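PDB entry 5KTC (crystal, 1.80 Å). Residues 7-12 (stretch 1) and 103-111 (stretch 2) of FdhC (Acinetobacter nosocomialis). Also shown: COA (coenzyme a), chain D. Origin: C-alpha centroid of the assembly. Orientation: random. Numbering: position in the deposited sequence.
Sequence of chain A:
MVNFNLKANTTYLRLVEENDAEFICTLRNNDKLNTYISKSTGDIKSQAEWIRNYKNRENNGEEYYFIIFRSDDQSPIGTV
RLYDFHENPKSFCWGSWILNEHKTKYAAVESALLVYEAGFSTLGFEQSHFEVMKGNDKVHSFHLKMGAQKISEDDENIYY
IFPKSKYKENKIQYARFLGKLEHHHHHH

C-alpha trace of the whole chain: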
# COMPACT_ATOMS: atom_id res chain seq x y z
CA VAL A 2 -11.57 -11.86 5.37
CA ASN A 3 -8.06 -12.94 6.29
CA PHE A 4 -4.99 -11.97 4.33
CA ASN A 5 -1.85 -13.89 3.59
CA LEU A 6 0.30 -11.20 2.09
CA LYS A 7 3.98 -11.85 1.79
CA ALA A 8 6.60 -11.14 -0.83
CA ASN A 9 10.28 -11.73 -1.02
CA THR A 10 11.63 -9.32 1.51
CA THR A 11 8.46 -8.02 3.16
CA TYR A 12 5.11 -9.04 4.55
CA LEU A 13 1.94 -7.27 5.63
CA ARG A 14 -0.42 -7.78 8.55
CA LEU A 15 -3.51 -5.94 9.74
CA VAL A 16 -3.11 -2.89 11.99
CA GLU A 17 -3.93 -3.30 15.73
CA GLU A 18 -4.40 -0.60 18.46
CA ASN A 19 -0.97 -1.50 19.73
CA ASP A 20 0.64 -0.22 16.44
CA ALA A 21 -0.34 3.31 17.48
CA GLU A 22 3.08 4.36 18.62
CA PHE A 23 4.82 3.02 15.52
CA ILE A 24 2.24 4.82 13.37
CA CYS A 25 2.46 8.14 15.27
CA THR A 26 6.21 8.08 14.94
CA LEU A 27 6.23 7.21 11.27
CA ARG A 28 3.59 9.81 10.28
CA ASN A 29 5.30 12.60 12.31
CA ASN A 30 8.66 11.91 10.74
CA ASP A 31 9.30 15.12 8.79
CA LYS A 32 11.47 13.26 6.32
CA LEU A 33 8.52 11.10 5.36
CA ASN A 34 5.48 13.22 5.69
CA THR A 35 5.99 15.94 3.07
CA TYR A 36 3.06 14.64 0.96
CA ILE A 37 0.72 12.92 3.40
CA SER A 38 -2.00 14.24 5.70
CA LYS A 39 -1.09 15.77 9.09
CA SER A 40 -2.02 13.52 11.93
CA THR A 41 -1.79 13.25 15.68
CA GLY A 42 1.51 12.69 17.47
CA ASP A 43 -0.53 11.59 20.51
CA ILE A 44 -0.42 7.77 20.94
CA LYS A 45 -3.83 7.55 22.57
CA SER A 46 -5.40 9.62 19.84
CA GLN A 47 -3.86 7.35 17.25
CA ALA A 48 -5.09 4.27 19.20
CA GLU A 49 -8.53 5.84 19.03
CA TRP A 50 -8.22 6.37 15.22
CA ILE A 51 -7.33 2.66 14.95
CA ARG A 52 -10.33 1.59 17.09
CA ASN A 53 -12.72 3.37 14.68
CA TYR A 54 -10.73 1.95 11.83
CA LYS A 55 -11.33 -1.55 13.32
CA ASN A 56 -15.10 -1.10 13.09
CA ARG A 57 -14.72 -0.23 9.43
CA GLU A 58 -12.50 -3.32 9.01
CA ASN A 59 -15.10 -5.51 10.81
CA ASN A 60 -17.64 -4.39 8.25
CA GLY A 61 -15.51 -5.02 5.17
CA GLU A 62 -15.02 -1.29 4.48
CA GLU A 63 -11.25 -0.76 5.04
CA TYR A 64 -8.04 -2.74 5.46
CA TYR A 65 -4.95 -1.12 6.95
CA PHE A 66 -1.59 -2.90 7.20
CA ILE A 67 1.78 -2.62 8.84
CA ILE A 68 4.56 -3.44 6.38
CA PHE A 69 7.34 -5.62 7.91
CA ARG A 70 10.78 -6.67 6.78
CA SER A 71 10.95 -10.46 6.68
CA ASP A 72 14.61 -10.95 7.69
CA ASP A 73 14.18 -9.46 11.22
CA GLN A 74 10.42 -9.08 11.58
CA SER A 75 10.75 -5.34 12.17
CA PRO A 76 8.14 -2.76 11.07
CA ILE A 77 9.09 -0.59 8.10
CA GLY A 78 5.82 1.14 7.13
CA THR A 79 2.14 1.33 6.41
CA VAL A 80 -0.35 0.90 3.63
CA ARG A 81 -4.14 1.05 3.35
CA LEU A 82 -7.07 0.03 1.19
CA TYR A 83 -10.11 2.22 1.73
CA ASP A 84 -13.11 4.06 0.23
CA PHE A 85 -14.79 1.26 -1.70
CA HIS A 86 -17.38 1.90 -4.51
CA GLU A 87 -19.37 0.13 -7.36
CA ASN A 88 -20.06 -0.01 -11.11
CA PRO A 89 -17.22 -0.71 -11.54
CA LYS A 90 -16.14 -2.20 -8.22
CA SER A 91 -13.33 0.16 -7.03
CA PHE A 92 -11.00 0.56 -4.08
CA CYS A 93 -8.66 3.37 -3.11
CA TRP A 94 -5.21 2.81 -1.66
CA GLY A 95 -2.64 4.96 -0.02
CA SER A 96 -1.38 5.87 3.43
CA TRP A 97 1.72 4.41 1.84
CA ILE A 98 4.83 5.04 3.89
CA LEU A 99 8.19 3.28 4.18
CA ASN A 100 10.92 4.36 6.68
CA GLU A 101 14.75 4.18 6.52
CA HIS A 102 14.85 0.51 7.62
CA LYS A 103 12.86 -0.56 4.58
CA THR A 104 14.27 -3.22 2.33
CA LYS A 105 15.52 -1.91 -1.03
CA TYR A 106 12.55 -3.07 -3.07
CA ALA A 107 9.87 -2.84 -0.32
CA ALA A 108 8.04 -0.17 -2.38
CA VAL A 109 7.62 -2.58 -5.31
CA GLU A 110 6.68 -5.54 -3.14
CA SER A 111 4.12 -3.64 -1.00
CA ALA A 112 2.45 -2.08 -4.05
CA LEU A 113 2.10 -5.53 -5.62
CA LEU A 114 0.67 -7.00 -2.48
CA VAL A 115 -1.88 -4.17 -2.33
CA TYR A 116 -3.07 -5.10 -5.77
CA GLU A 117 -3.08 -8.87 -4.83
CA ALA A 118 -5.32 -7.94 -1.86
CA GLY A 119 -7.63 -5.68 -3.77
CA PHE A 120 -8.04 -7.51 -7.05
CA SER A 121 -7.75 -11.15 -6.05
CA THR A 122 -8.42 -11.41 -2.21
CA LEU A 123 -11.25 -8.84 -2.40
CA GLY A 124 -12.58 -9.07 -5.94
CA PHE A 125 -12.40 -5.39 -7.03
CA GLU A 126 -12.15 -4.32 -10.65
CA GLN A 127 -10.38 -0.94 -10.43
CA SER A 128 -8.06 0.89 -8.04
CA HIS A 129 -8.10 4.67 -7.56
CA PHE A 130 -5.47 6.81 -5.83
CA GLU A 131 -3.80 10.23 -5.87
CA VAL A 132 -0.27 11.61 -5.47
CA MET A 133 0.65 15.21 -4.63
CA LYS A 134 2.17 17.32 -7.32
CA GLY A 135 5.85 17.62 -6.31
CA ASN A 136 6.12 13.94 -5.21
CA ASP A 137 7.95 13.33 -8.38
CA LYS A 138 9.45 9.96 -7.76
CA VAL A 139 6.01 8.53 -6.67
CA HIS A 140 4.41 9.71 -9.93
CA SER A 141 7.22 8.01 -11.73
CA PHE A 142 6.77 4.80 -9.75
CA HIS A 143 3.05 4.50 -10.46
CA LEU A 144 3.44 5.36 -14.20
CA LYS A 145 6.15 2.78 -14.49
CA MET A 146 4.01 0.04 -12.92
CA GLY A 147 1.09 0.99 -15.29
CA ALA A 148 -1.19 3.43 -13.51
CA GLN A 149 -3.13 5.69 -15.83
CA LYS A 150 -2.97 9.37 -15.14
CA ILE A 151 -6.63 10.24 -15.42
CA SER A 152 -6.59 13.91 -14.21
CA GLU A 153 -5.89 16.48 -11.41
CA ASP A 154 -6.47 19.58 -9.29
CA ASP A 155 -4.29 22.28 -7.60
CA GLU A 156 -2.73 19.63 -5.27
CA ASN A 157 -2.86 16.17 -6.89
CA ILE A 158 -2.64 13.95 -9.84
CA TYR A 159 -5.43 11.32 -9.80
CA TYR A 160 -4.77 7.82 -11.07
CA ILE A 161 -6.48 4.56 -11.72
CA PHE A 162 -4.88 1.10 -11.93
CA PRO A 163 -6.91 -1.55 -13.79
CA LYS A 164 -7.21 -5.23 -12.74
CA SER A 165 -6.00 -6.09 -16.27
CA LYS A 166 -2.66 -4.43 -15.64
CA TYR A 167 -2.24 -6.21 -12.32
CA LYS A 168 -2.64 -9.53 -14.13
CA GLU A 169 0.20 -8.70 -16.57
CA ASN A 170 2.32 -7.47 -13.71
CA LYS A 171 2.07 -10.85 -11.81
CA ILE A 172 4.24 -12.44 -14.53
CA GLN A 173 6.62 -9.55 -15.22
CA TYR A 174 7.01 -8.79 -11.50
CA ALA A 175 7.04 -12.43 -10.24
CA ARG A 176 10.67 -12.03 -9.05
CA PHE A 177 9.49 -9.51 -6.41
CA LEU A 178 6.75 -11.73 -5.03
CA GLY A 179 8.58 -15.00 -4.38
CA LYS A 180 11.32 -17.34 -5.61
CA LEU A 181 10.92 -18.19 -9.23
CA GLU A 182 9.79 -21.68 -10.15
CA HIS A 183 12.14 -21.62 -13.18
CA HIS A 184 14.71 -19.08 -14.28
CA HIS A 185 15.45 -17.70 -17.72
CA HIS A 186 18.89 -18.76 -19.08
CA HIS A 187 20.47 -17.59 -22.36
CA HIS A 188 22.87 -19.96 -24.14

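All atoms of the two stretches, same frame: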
# COMPACT_ATOMS: atom_id res chain seq x y z
N LYS A 7 2.55 -11.84 1.61
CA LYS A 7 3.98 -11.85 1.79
C LYS A 7 4.67 -11.85 0.46
O LYS A 7 4.21 -12.47 -0.46
CB LYS A 7 4.43 -13.06 2.62
CG LYS A 7 4.04 -14.44 2.06
CD LYS A 7 4.46 -15.67 2.95
CE LYS A 7 6.01 -15.85 3.06
NZ LYS A 7 6.61 -16.17 4.41
N ALA A 8 5.78 -11.14 0.38
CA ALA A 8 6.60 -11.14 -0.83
C ALA A 8 7.96 -11.59 -0.44
O ALA A 8 8.14 -12.24 0.62
CB ALA A 8 6.59 -9.78 -1.51
N ASN A 9 8.91 -11.29 -1.27
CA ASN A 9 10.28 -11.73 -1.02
C ASN A 9 10.99 -11.23 0.21
O ASN A 9 11.69 -11.97 0.87
CB ASN A 9 11.14 -11.39 -2.22
CG ASN A 9 11.49 -12.59 -3.03
OD1 ASN A 9 10.93 -13.69 -2.87
ND2 ASN A 9 12.45 -12.41 -3.89
N THR A 10 10.91 -9.94 0.44
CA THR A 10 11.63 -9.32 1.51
C THR A 10 10.74 -8.67 2.52
O THR A 10 11.25 -8.19 3.48
CB THR A 10 12.69 -8.35 1.06
OG1 THR A 10 12.12 -7.11 0.56
CG2 THR A 10 13.66 -9.03 -0.02
N THR A 11 9.43 -8.69 2.27
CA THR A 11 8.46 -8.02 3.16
C THR A 11 7.22 -8.85 3.34
O THR A 11 6.99 -9.80 2.61
CB THR A 11 8.03 -6.64 2.59
OG1 THR A 11 7.55 -6.86 1.27
CG2 THR A 11 9.18 -5.62 2.57
N TYR A 12 6.40 -8.47 4.35
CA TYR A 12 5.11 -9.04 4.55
C TYR A 12 4.23 -8.00 5.21
O TYR A 12 4.73 -7.00 5.73
CB TYR A 12 5.14 -10.30 5.40
CG TYR A 12 5.66 -10.19 6.80
CD1 TYR A 12 7.02 -10.34 7.08
CD2 TYR A 12 4.82 -9.94 7.85
CE1 TYR A 12 7.51 -10.29 8.37
CE2 TYR A 12 5.31 -9.87 9.16
CZ TYR A 12 6.65 -10.01 9.43
OH TYR A 12 7.18 -9.86 10.73
N LYS A 103 13.50 0.18 5.62
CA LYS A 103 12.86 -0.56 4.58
C LYS A 103 13.89 -1.40 3.81
O LYS A 103 15.05 -0.99 3.67
CB LYS A 103 12.13 0.41 3.58
CG LYS A 103 13.10 1.28 2.76
CD LYS A 103 12.45 2.32 1.88
CE LYS A 103 13.50 3.19 1.18
NZ LYS A 103 12.90 4.40 0.55
N THR A 104 13.47 -2.52 3.29
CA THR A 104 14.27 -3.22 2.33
C THR A 104 14.27 -2.44 1.02
O THR A 104 13.39 -1.57 0.80
CB THR A 104 13.76 -4.62 2.03
OG1 THR A 104 12.40 -4.52 1.68
CG2 THR A 104 13.86 -5.53 3.24
N LYS A 105 15.26 -2.72 0.18
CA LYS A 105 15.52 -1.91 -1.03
C LYS A 105 14.28 -1.79 -1.94
O LYS A 105 13.96 -0.69 -2.41
CB LYS A 105 16.64 -2.52 -1.84
CG LYS A 105 17.14 -1.61 -2.93
CD LYS A 105 18.45 -2.17 -3.48
CE LYS A 105 18.95 -1.37 -4.68
NZ LYS A 105 19.28 0.05 -4.37
N TYR A 106 13.65 -2.94 -2.16
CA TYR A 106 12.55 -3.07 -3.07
C TYR A 106 11.21 -3.18 -2.34
O TYR A 106 10.24 -3.59 -2.95
CB TYR A 106 12.76 -4.28 -4.04
CG TYR A 106 14.05 -4.12 -4.85
CD1 TYR A 106 14.22 -3.02 -5.69
CD2 TYR A 106 15.11 -5.02 -4.75
CE1 TYR A 106 15.41 -2.81 -6.39
CE2 TYR A 106 16.31 -4.81 -5.44
CZ TYR A 106 16.45 -3.73 -6.26
OH TYR A 106 17.63 -3.49 -6.95
N ALA A 107 11.15 -2.82 -1.06
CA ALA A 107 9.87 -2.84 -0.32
C ALA A 107 8.73 -2.11 -1.04
O ALA A 107 7.55 -2.50 -0.93
CB ALA A 107 10.06 -2.20 1.05
N ALA A 108 9.07 -1.00 -1.69
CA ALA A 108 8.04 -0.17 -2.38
C ALA A 108 7.36 -1.00 -3.46
O ALA A 108 6.12 -1.07 -3.56
CB ALA A 108 8.64 1.13 -2.93
N VAL A 109 8.17 -1.70 -4.25
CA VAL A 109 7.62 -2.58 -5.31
C VAL A 109 6.82 -3.72 -4.70
O VAL A 109 5.69 -4.04 -5.16
CB VAL A 109 8.73 -3.16 -6.24
CG1 VAL A 109 8.14 -4.03 -7.30
CG2 VAL A 109 9.56 -2.06 -6.84
N GLU A 110 7.37 -4.37 -3.69
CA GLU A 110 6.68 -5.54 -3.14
C GLU A 110 5.30 -5.18 -2.51
O GLU A 110 4.28 -5.86 -2.69
CB GLU A 110 7.55 -6.18 -2.04
CG GLU A 110 8.86 -6.79 -2.58
CD GLU A 110 9.70 -7.50 -1.54
OE1 GLU A 110 9.25 -7.79 -0.42
OE2 GLU A 110 10.81 -7.85 -1.90
N SER A 111 5.34 -4.10 -1.74
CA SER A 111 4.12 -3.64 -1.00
C SER A 111 3.05 -3.17 -1.98
O SER A 111 1.87 -3.55 -1.82
CB SER A 111 4.48 -2.59 0.04
OG SER A 111 5.05 -1.43 -0.47
N1A COA D . 10.44 -2.09 -11.46
C2A COA D . 11.65 -2.36 -10.92
N3A COA D . 12.19 -1.62 -9.95
C4A COA D . 11.47 -0.64 -9.42
C5A COA D . 10.11 -0.32 -9.93
C6A COA D . 9.62 -1.12 -11.03
N6A COA D . 8.42 -0.91 -11.56
N7A COA D . 9.65 0.70 -9.22
C8A COA D . 10.62 1.02 -8.34
N9A COA D . 11.71 0.22 -8.47
C1B COA D . 12.95 0.26 -7.67
C2B COA D . 13.40 1.71 -7.48
O2B COA D . 14.22 2.19 -8.57
C3B COA D . 14.09 1.66 -6.16
O3B COA D . 15.38 1.07 -6.38
P3B COA D . 16.70 1.98 -6.30
O7A COA D . 17.16 1.71 -4.86
O8A COA D . 17.42 1.21 -7.37
O9A COA D . 16.30 3.41 -6.59
C4B COA D . 13.25 0.68 -5.38
O4B COA D . 12.68 -0.22 -6.34
C5B COA D . 12.25 1.34 -4.46
O5B COA D . 11.39 2.18 -5.20
P1A COA D . 11.32 3.72 -4.86
O1A COA D . 10.51 4.39 -5.96
O2A COA D . 12.60 4.32 -4.34
O3A COA D . 10.29 3.85 -3.62
P2A COA D . 10.49 4.23 -2.12
O4A COA D . 11.37 3.28 -1.36
O5A COA D . 10.83 5.70 -1.96
O6A COA D . 9.03 4.01 -1.53
CBP COA D . 7.23 5.48 -0.77
CCP COA D . 7.99 4.88 -1.97
CDP COA D . 6.19 6.41 -1.33
CEP COA D . 6.56 4.38 0.04
CAP COA D . 8.24 6.24 0.13
OAP COA D . 9.05 7.06 -0.78
C9P COA D . 7.62 7.03 1.21
O9P COA D . 7.24 6.60 2.32
N8P COA D . 7.46 8.33 0.89
C7P COA D . 6.87 9.22 1.81
C6P COA D . 5.38 9.05 2.04
C5P COA D . 4.64 9.32 0.76
O5P COA D . 4.88 10.37 0.13
N4P COA D . 3.79 8.39 0.36
C3P COA D . 3.11 8.46 -0.93
C2P COA D . 1.94 9.47 -0.92
S1P COA D . 1.33 9.69 -2.64
O HOH W 1 11.95 -8.98 -4.04
O HOH W 2 14.18 -5.71 -1.27

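Stretch 1 is a short loop that runs into a strand at Thr-11 and Tyr-12; stretch 2 is a loop that turns into a helix starting at Ala-107. The loop of stretch 1 folds back on itself, with Ala-8 N donating to Thr-11 O (2.9 Å). In stretch 2 a type I turn from Thr-104 to Ala-107, closed by Ala-107 N to Thr-104 O (3.2 Å), leads into the helix with Tyr-106 at the N-cap position. The first helical turn is secured by Glu-110 N to Tyr-106 O (3.1 Å) and Ser-111 N to Ala-107 O (2.8 Å), and Ser-111 OG donates to the same Ala-107 O (2.8 Å). The backbones lie a side chain apart: CA to CA is 6.1 Å between Ala-8 and Glu-110, 6.4 Å between Thr-11 and Ala-107, and 6.7 Å between Thr-10 and Thr-104.

Glu-110 is the centre of the contact and has the largest area covered by the other stretch. With chi1 m and chi2 t, its extended side chain carries the buried carboxylate into the bend at residues 8 to 11. OE1 accepts from the backbone Thr-10 N (2.8 Å) and from Thr-11 OG1 (2.6 Å), while OE2 accepts from Thr-10 OG1 (2.9 Å). Thr-11 N also lies 2.8 Å from Glu-110 OE1. Backbone and hydroxyl donors thus satisfy the acid without a basic partner from stretch 1. Water 1 donates to Glu-110 OE2 (2.7 Å) and accepts a weak hydrogen bond from Asn-9 ND2 (3.5 Å), at the exposed side of the loop.

Both threonines of stretch 1 point toward stretch 2 with chi1 p, which brings their hydroxyls to the carboxylate. Thr-10 OG1 also accepts from Thr-104 OG1 (2.8 Å), extending the chain of hydrogen bonds from the helix back to the turn. Water 2 donates to Thr-10 OG1 (3.1 Å) and accepts from Tyr-106 N (3.0 Å), bridging the loop to the turn. The methyl of Thr-11 packs against Ala-107, CG2 to CB 3.8 Å, and Thr-11 CG2 also lies 3.5 Å from the hydroxyl oxygen Thr-104 OG1. The small side chain of Ala-8 fits beside the acid, its CB 3.5 Å from Glu-110 OE1.

In all, 295 Å² is buried, counting both sides. Side chains of stretch 2 also reach coenzyme A: Lys-103 NZ donates to COA O4A and Lys-105 NZ to COA O7A, each at 2.7 Å, and COA O4B lies at the edge of the Tyr-106 ring.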